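Side-chain contacts in salicylaldehyde dehydrogenase NahF (Pseudomonas putida, PDB 4JZ6), which probably catalyses the NAD(+)-dependent oxidation of salicylaldehyde to salicylate in the breakdown of naphthalene: residues A[85-88]-A[89-93]; A[96-99]-A[100-104]; A[198-201]-A[202-205]. One frame throughout, in Å; residues are numbered along the deposited sequence.

Contact 1. Residues A[85-88]-A[89-93]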
loop_
_atom_site.group_PDB
_atom_site.type_symbol
_atom_site.label_atom_id
_atom_site.label_comp_id
_atom_site.label_asym_id
_atom_site.label_seq_id
_atom_site.Cartn_x
_atom_site.Cartn_y
_atom_site.Cartn_z
ATOM N N LEU A 85 6.465 4.231 -25.665
ATOM C CA LEU A 85 5.173 4.614 -25.109
ATOM C C LEU A 85 4.515 5.719 -25.929
ATOM O O LEU A 85 3.311 5.684 -26.180
ATOM C CB LEU A 85 5.315 5.052 -23.650
ATOM C CG LEU A 85 5.124 3.993 -22.567
ATOM C CD1 LEU A 85 4.942 2.609 -23.173
ATOM C CD2 LEU A 85 6.291 4.026 -21.600
ATOM N N LEU A 86 5.312 6.698 -26.333
ATOM C CA LEU A 86 4.835 7.767 -27.194
ATOM C C LEU A 86 4.194 7.173 -28.450
ATOM O O LEU A 86 3.124 7.608 -28.885
ATOM C CB LEU A 86 6.003 8.680 -27.571
ATOM C CG LEU A 86 6.000 10.138 -27.096
ATOM C CD1 LEU A 86 5.002 10.372 -25.974
ATOM C CD2 LEU A 86 7.401 10.558 -26.682
ATOM N N LYS A 87 4.848 6.158 -29.009
ATOM C CA LYS A 87 4.342 5.480 -30.191
ATOM C C LYS A 87 2.996 4.792 -29.949
ATOM O O LYS A 87 2.117 4.831 -30.821
ATOM C CB LYS A 87 5.364 4.478 -30.736
ATOM C CG LYS A 87 4.999 3.950 -32.123
ATOM C CD LYS A 87 6.155 3.235 -32.795
ATOM C CE LYS A 87 5.807 2.873 -34.234
ATOM N NZ LYS A 87 6.909 2.111 -34.897
ATOM N N VAL A 88 2.839 4.165 -28.781
ATOM C CA VAL A 88 1.563 3.539 -28.426
ATOM C C VAL A 88 0.439 4.551 -28.566
ATOM O O VAL A 88 -0.582 4.274 -29.196
ATOM C CB VAL A 88 1.543 3.004 -26.981
ATOM C CG1 VAL A 88 0.192 2.381 -26.678
ATOM C CG2 VAL A 88 2.638 1.991 -26.768
ATOM N N ALA A 89 0.646 5.732 -27.989
ATOM C CA ALA A 89 -0.337 6.809 -28.067
ATOM C C ALA A 89 -0.660 7.156 -29.511
ATOM O O ALA A 89 -1.830 7.264 -29.874
ATOM C CB ALA A 89 0.146 8.037 -27.321
ATOM N N ASP A 90 0.370 7.324 -30.335
ATOM C CA ASP A 90 0.165 7.617 -31.752
ATOM C C ASP A 90 -0.672 6.529 -32.415
ATOM O O ASP A 90 -1.599 6.818 -33.180
ATOM C CB ASP A 90 1.505 7.727 -32.482
ATOM C CG ASP A 90 2.289 8.964 -32.092
ATOM O OD1 ASP A 90 1.673 9.932 -31.598
ATOM O OD2 ASP A 90 3.522 8.967 -32.300
ATOM N N VAL A 91 -0.338 5.278 -32.104
ATOM C CA VAL A 91 -1.009 4.123 -32.697
ATOM C C VAL A 91 -2.467 4.012 -32.252
ATOM O O VAL A 91 -3.345 3.688 -33.055
ATOM C CB VAL A 91 -0.248 2.813 -32.399
ATOM C CG1 VAL A 91 -1.045 1.600 -32.858
ATOM C CG2 VAL A 91 1.103 2.836 -33.069
ATOM N N MET A 92 -2.726 4.287 -30.977
ATOM C CA MET A 92 -4.098 4.270 -30.484
ATOM C C MET A 92 -4.955 5.335 -31.175
ATOM O O MET A 92 -6.110 5.086 -31.526
ATOM C CB MET A 92 -4.142 4.469 -28.973
ATOM C CG MET A 92 -3.410 3.412 -28.178
ATOM S SD MET A 92 -3.955 3.420 -26.459
ATOM C CE MET A 92 -5.600 2.732 -26.646
ATOM N N GLU A 93 -4.394 6.524 -31.371
ATOM C CA GLU A 93 -5.136 7.598 -32.019
ATOM C C GLU A 93 -5.396 7.264 -33.486
ATOM O O GLU A 93 -6.402 7.678 -34.061
ATOM C CB GLU A 93 -4.405 8.936 -31.870
ATOM C CG GLU A 93 -4.352 9.431 -30.428
ATOM C CD GLU A 93 -3.537 10.702 -30.256
ATOM O OE1 GLU A 93 -2.744 11.034 -31.162
ATOM O OE2 GLU A 93 -3.687 11.369 -29.209
#

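Contact 2. Residues A[96-99]-A[100-104]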
loop_
_atom_site.group_PDB
_atom_site.type_symbol
_atom_site.label_atom_id
_atom_site.label_comp_id
_atom_site.label_asym_id
_atom_site.label_seq_id
_atom_site.Cartn_x
_atom_site.Cartn_y
_atom_site.Cartn_z
ATOM N N THR A 96 -8.697 5.288 -33.838
ATOM C CA THR A 96 -9.852 5.900 -33.172
ATOM C C THR A 96 -11.240 5.429 -33.662
ATOM O O THR A 96 -12.086 5.064 -32.844
ATOM C CB THR A 96 -9.766 7.459 -33.159
ATOM O OG1 THR A 96 -8.599 7.881 -32.436
ATOM C CG2 THR A 96 -10.998 8.061 -32.496
ATOM N N PRO A 97 -11.480 5.420 -34.986
ATOM C CA PRO A 97 -12.796 4.967 -35.453
ATOM C C PRO A 97 -13.144 3.537 -35.041
ATOM O O PRO A 97 -14.316 3.260 -34.783
ATOM C CB PRO A 97 -12.664 5.041 -36.974
ATOM C CG PRO A 97 -11.627 6.061 -37.209
ATOM C CD PRO A 97 -10.635 5.862 -36.108
ATOM N N LYS A 98 -12.153 2.650 -34.989
ATOM C CA LYS A 98 -12.394 1.261 -34.593
ATOM C C LYS A 98 -12.780 1.165 -33.116
ATOM O O LYS A 98 -13.683 0.410 -32.745
ATOM C CB LYS A 98 -11.174 0.380 -34.903
ATOM C CG LYS A 98 -11.329 -1.096 -34.537
ATOM C CD LYS A 98 -12.479 -1.756 -35.284
ATOM C CE LYS A 98 -12.241 -1.781 -36.792
ATOM N NZ LYS A 98 -13.514 -1.919 -37.571
ATOM N N PHE A 99 -12.098 1.937 -32.279
ATOM C CA PHE A 99 -12.422 1.975 -30.861
ATOM C C PHE A 99 -13.857 2.428 -30.649
ATOM O O PHE A 99 -14.599 1.814 -29.874
ATOM C CB PHE A 99 -11.466 2.891 -30.103
ATOM C CG PHE A 99 -10.191 2.223 -29.692
ATOM C CD1 PHE A 99 -10.180 1.309 -28.652
ATOM C CD2 PHE A 99 -9.004 2.506 -30.344
ATOM C CE1 PHE A 99 -9.005 0.686 -28.273
ATOM C CE2 PHE A 99 -7.823 1.886 -29.970
ATOM C CZ PHE A 99 -7.822 0.976 -28.932
ATOM N N ILE A 100 -14.239 3.498 -31.343
ATOM C CA ILE A 100 -15.596 4.023 -31.258
ATOM C C ILE A 100 -16.585 2.918 -31.605
ATOM O O ILE A 100 -17.548 2.675 -30.869
ATOM C CB ILE A 100 -15.802 5.205 -32.222
ATOM C CG1 ILE A 100 -14.803 6.326 -31.920
ATOM C CG2 ILE A 100 -17.239 5.715 -32.153
ATOM C CD1 ILE A 100 -15.354 7.458 -31.102
ATOM N N GLU A 101 -16.315 2.235 -32.715
ATOM C CA GLU A 101 -17.199 1.200 -33.234
ATOM C C GLU A 101 -17.304 0.002 -32.296
ATOM O O GLU A 101 -18.402 -0.496 -32.029
ATOM C CB GLU A 101 -16.714 0.745 -34.609
ATOM C CG GLU A 101 -17.611 -0.278 -35.280
ATOM C CD GLU A 101 -16.924 -0.973 -36.431
ATOM O OE1 GLU A 101 -15.878 -0.466 -36.893
ATOM O OE2 GLU A 101 -17.419 -2.034 -36.869
ATOM N N VAL A 102 -16.163 -0.458 -31.799
ATOM C CA VAL A 102 -16.134 -1.651 -30.970
ATOM C C VAL A 102 -16.750 -1.394 -29.600
ATOM O O VAL A 102 -17.545 -2.199 -29.107
ATOM C CB VAL A 102 -14.702 -2.194 -30.822
ATOM C CG1 VAL A 102 -14.633 -3.247 -29.729
ATOM C CG2 VAL A 102 -14.223 -2.766 -32.152
ATOM N N MET A 103 -16.391 -0.264 -28.997
ATOM C CA MET A 103 -16.929 0.112 -27.693
ATOM C C MET A 103 -18.445 0.309 -27.749
ATOM O O MET A 103 -19.154 0.014 -26.781
ATOM C CB MET A 103 -16.233 1.368 -27.159
ATOM C CG MET A 103 -14.890 1.088 -26.509
ATOM S SD MET A 103 -14.168 2.531 -25.687
ATOM C CE MET A 103 -15.537 3.099 -24.676
ATOM N N ALA A 104 -18.941 0.793 -28.885
ATOM C CA ALA A 104 -20.376 0.943 -29.065
ATOM C C ALA A 104 -21.052 -0.426 -29.076
ATOM O O ALA A 104 -22.136 -0.600 -28.518
ATOM C CB ALA A 104 -20.684 1.707 -30.341
#

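Contact 3. Residues A[198-201]-A[202-205]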
loop_
_atom_site.group_PDB
_atom_site.type_symbol
_atom_site.label_atom_id
_atom_site.label_comp_id
_atom_site.label_asym_id
_atom_site.label_seq_id
_atom_site.Cartn_x
_atom_site.Cartn_y
_atom_site.Cartn_z
ATOM N N HIS A 198 -10.273 -4.693 -25.413
ATOM C CA HIS A 198 -9.042 -4.984 -24.689
ATOM C C HIS A 198 -8.011 -5.698 -25.567
ATOM O O HIS A 198 -6.805 -5.513 -25.406
ATOM C CB HIS A 198 -9.355 -5.789 -23.431
ATOM C CG HIS A 198 -10.013 -4.983 -22.362
ATOM N ND1 HIS A 198 -10.625 -5.549 -21.266
ATOM C CD2 HIS A 198 -10.142 -3.641 -22.213
ATOM C CE1 HIS A 198 -11.107 -4.595 -20.490
ATOM N NE2 HIS A 198 -10.826 -3.428 -21.042
ATOM N N ALA A 199 -8.485 -6.514 -26.499
ATOM C CA ALA A 199 -7.578 -7.114 -27.462
ATOM C C ALA A 199 -7.018 -6.003 -28.347
ATOM O O ALA A 199 -5.824 -5.983 -28.655
ATOM C CB ALA A 199 -8.291 -8.155 -28.287
ATOM N N LEU A 200 -7.887 -5.068 -28.734
ATOM C CA LEU A 200 -7.485 -3.958 -29.588
ATOM C C LEU A 200 -6.407 -3.088 -28.948
ATOM O O LEU A 200 -5.400 -2.767 -29.584
ATOM C CB LEU A 200 -8.687 -3.097 -29.979
ATOM C CG LEU A 200 -8.334 -1.979 -30.969
ATOM C CD1 LEU A 200 -7.662 -2.560 -32.203
ATOM C CD2 LEU A 200 -9.557 -1.164 -31.352
ATOM N N ILE A 201 -6.616 -2.703 -27.693
ATOM C CA ILE A 201 -5.637 -1.870 -27.010
ATOM C C ILE A 201 -4.315 -2.622 -26.937
ATOM O O ILE A 201 -3.249 -2.040 -27.124
ATOM C CB ILE A 201 -6.125 -1.390 -25.604
ATOM C CG1 ILE A 201 -5.159 -0.362 -25.017
ATOM C CG2 ILE A 201 -6.288 -2.545 -24.640
ATOM C CD1 ILE A 201 -5.659 0.294 -23.759
ATOM N N THR A 202 -4.398 -3.928 -26.710
ATOM C CA THR A 202 -3.216 -4.774 -26.714
ATOM C C THR A 202 -2.529 -4.694 -28.071
ATOM O O THR A 202 -1.316 -4.493 -28.150
ATOM C CB THR A 202 -3.567 -6.244 -26.422
ATOM O OG1 THR A 202 -4.253 -6.332 -25.168
ATOM C CG2 THR A 202 -2.302 -7.101 -26.376
ATOM N N GLN A 203 -3.313 -4.845 -29.133
ATOM C CA GLN A 203 -2.778 -4.794 -30.486
ATOM C C GLN A 203 -2.021 -3.490 -30.727
ATOM O O GLN A 203 -0.952 -3.482 -31.339
ATOM C CB GLN A 203 -3.892 -4.959 -31.519
ATOM C CG GLN A 203 -3.378 -5.022 -32.945
ATOM C CD GLN A 203 -4.490 -4.945 -33.966
ATOM O OE1 GLN A 203 -5.665 -5.112 -33.635
ATOM N NE2 GLN A 203 -4.127 -4.683 -35.215
ATOM N N CYS A 204 -2.574 -2.390 -30.231
ATOM C CA CYS A 204 -1.918 -1.101 -30.359
ATOM C C CYS A 204 -0.524 -1.136 -29.750
ATOM O O CYS A 204 0.448 -0.700 -30.369
ATOM C CB CYS A 204 -2.758 -0.016 -29.702
ATOM S SG CYS A 204 -4.191 0.435 -30.680
ATOM N N VAL A 205 -0.432 -1.675 -28.539
ATOM C CA VAL A 205 0.852 -1.814 -27.870
ATOM C C VAL A 205 1.810 -2.679 -28.692
ATOM O O VAL A 205 3.005 -2.373 -28.790
ATOM C CB VAL A 205 0.676 -2.377 -26.451
ATOM C CG1 VAL A 205 2.015 -2.550 -25.768
ATOM C CG2 VAL A 205 -0.202 -1.445 -25.649
#

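Contact 1. Residues A[85-88]-A[89-93]
The carboxylate of Asp90 turns one flat face to the carbonyl oxygen of Leu86, one helical turn back. Leu86 O stands almost squarely over Asp90 CG at 3.6 Å, nearer to it than to either carboxylate oxygen. Asp90 CG is placed beside its own backbone N, opposite the carbonyl carbon (chi1 -70°), which folds the group back over the preceding turn. The charge is matched elsewhere: OD1 forms a salt bridge with Arg126, and Asp90 N, not the side chain, makes the hydrogen bond to Leu86 O (3.1 Å). On another side of the helix, Val88 and Met92 run side by side in the same direction, Val88 CG1 lying 4.0 Å from Met92 CG. Met92 CG also passes 3.1 Å from Val88 O, which accepts the Met92 N-H at 2.8 Å. Lys87 meets Val91 at a slant, with methylene CG 4.2 Å from Val91 CG2, so the aliphatic root of the lysine makes this contact. Apart from Arg126, these residues belong to helix 78-94. It packs through Leu86, Ala89 and Glu93 on helix 111-130, where Arg126 takes both Asp90 and Glu93, and through Lys87, Val88 and Met92 on helix 195-208.

Contact 2. Residues A[96-99]-A[100-104]
With CG anti to the backbone N (chi1 -180°), the first bend of the Lys98 chain, at chi2 (61°), brings CD at a slant to 3.7 Å from Val102 CG2; a second bend, at chi3, turns the amine to Glu101, whose own chain runs out extended. Lys98 and Glu101 therefore lie alongside each other, and Lys98 NZ reaches Glu101 OE1 at 2.9 Å in a salt bridge one turn apart. The amine meets OE1 on its syn side but 34° out of the carboxylate plane; OE2 stays 4.0 Å from NZ, so the grip is one-sided. Elsewhere around the helix, Ile100 CG1 passes 3.1 Å from Thr96 O and 4.2 Å from Thr96 CG2, while the Thr96 hydroxyl turns to Glu93 O. Met103 CB rests 3.2 Å from Phe99 O, the acceptor of the Met103 N-H. Phe99 packs on Leu200 of helix 195-208 and on Val118 of helix 111-130. Lys98 thus spans two chemistries: its methylenes join the apolar side at Val102 and Leu200, while its amine belongs to an ion pair of two exposed residues, where water probably screens the charges and makes its contribution to stability modest.

Contact 3. Residues A[198-201]-A[202-205]
Thr202 leans back on the turn before it, so that its side chain meets His198 and Ala199. Its CB lies 3.2 Å from Ala199 O. From there OG1 branches to the position beside the backbone N (chi1 -57°), which brings it to 2.7 Å from His198 O as a hydrogen-bond donor. The side chain also touches Tyr217 of strand 215-218. His198 O accepts twice: the hydroxyl comes in with a C=O...OG1 angle of 154°, while Thr202 N, at 3.2 Å, sits well above the carbonyl plane (39° out of it). The hydroxyl is thus the shorter and better aligned of the two donors. A valine in its place would probably leave the buried His198 carbonyl with that longer, off-plane backbone bond and without its hydroxyl mate.

The next helical position is held more regularly, by Gln203 N to Ala199 O at 2.8 Å. The extended Gln203 chain crosses Leu200, with OE1 3.5 Å from methyl CD1, while its amide NE2 is bound by Glu207. Ile201 packs on Met92 of helix 78-94. Farther along, Cys204 CB and Val205 CG2 approach Ile201 O to 3.3 Å and 3.4 Å. Before this turn, His198 ND1 accepts a hydrogen bond from the backbone N-H of Ser191, just after strand 186-189, and the ring meets Phe188 of that strand edge-to-face, tying the helix to the strand that precedes it. Helix 195-208 is the connection of a beta-alpha-beta crossover between the neighbouring parallel strands 186-189 and 215-218, as expected of the Rossmann-like, nucleotide-binding domain of aldehyde dehydrogenases.

Overall arrangement
Contact 3 is the core member: seven of its eight touching residues are buried, whereas contacts 1 and 2 each pair a buried side with an exposed one. All three meet where helices 78-94, 96-107 and 195-208 converge. Met92 CE of contact 1 lies 3.6 Å from Phe99 CZ of contact 2 and 3.5 Å from Ile201 CG1 of contact 3, and Phe99 CZ is 3.6 Å from Leu200 CG. Chemistry follows place. In contact 1 the acidic side chain of Asp90 is paired with Arg126 of helix 111-130, contact 2 closes an ion pair within its own turn, and buried contact 3 has no ion pair and adds a hydroxyl as second donor to a backbone carbonyl.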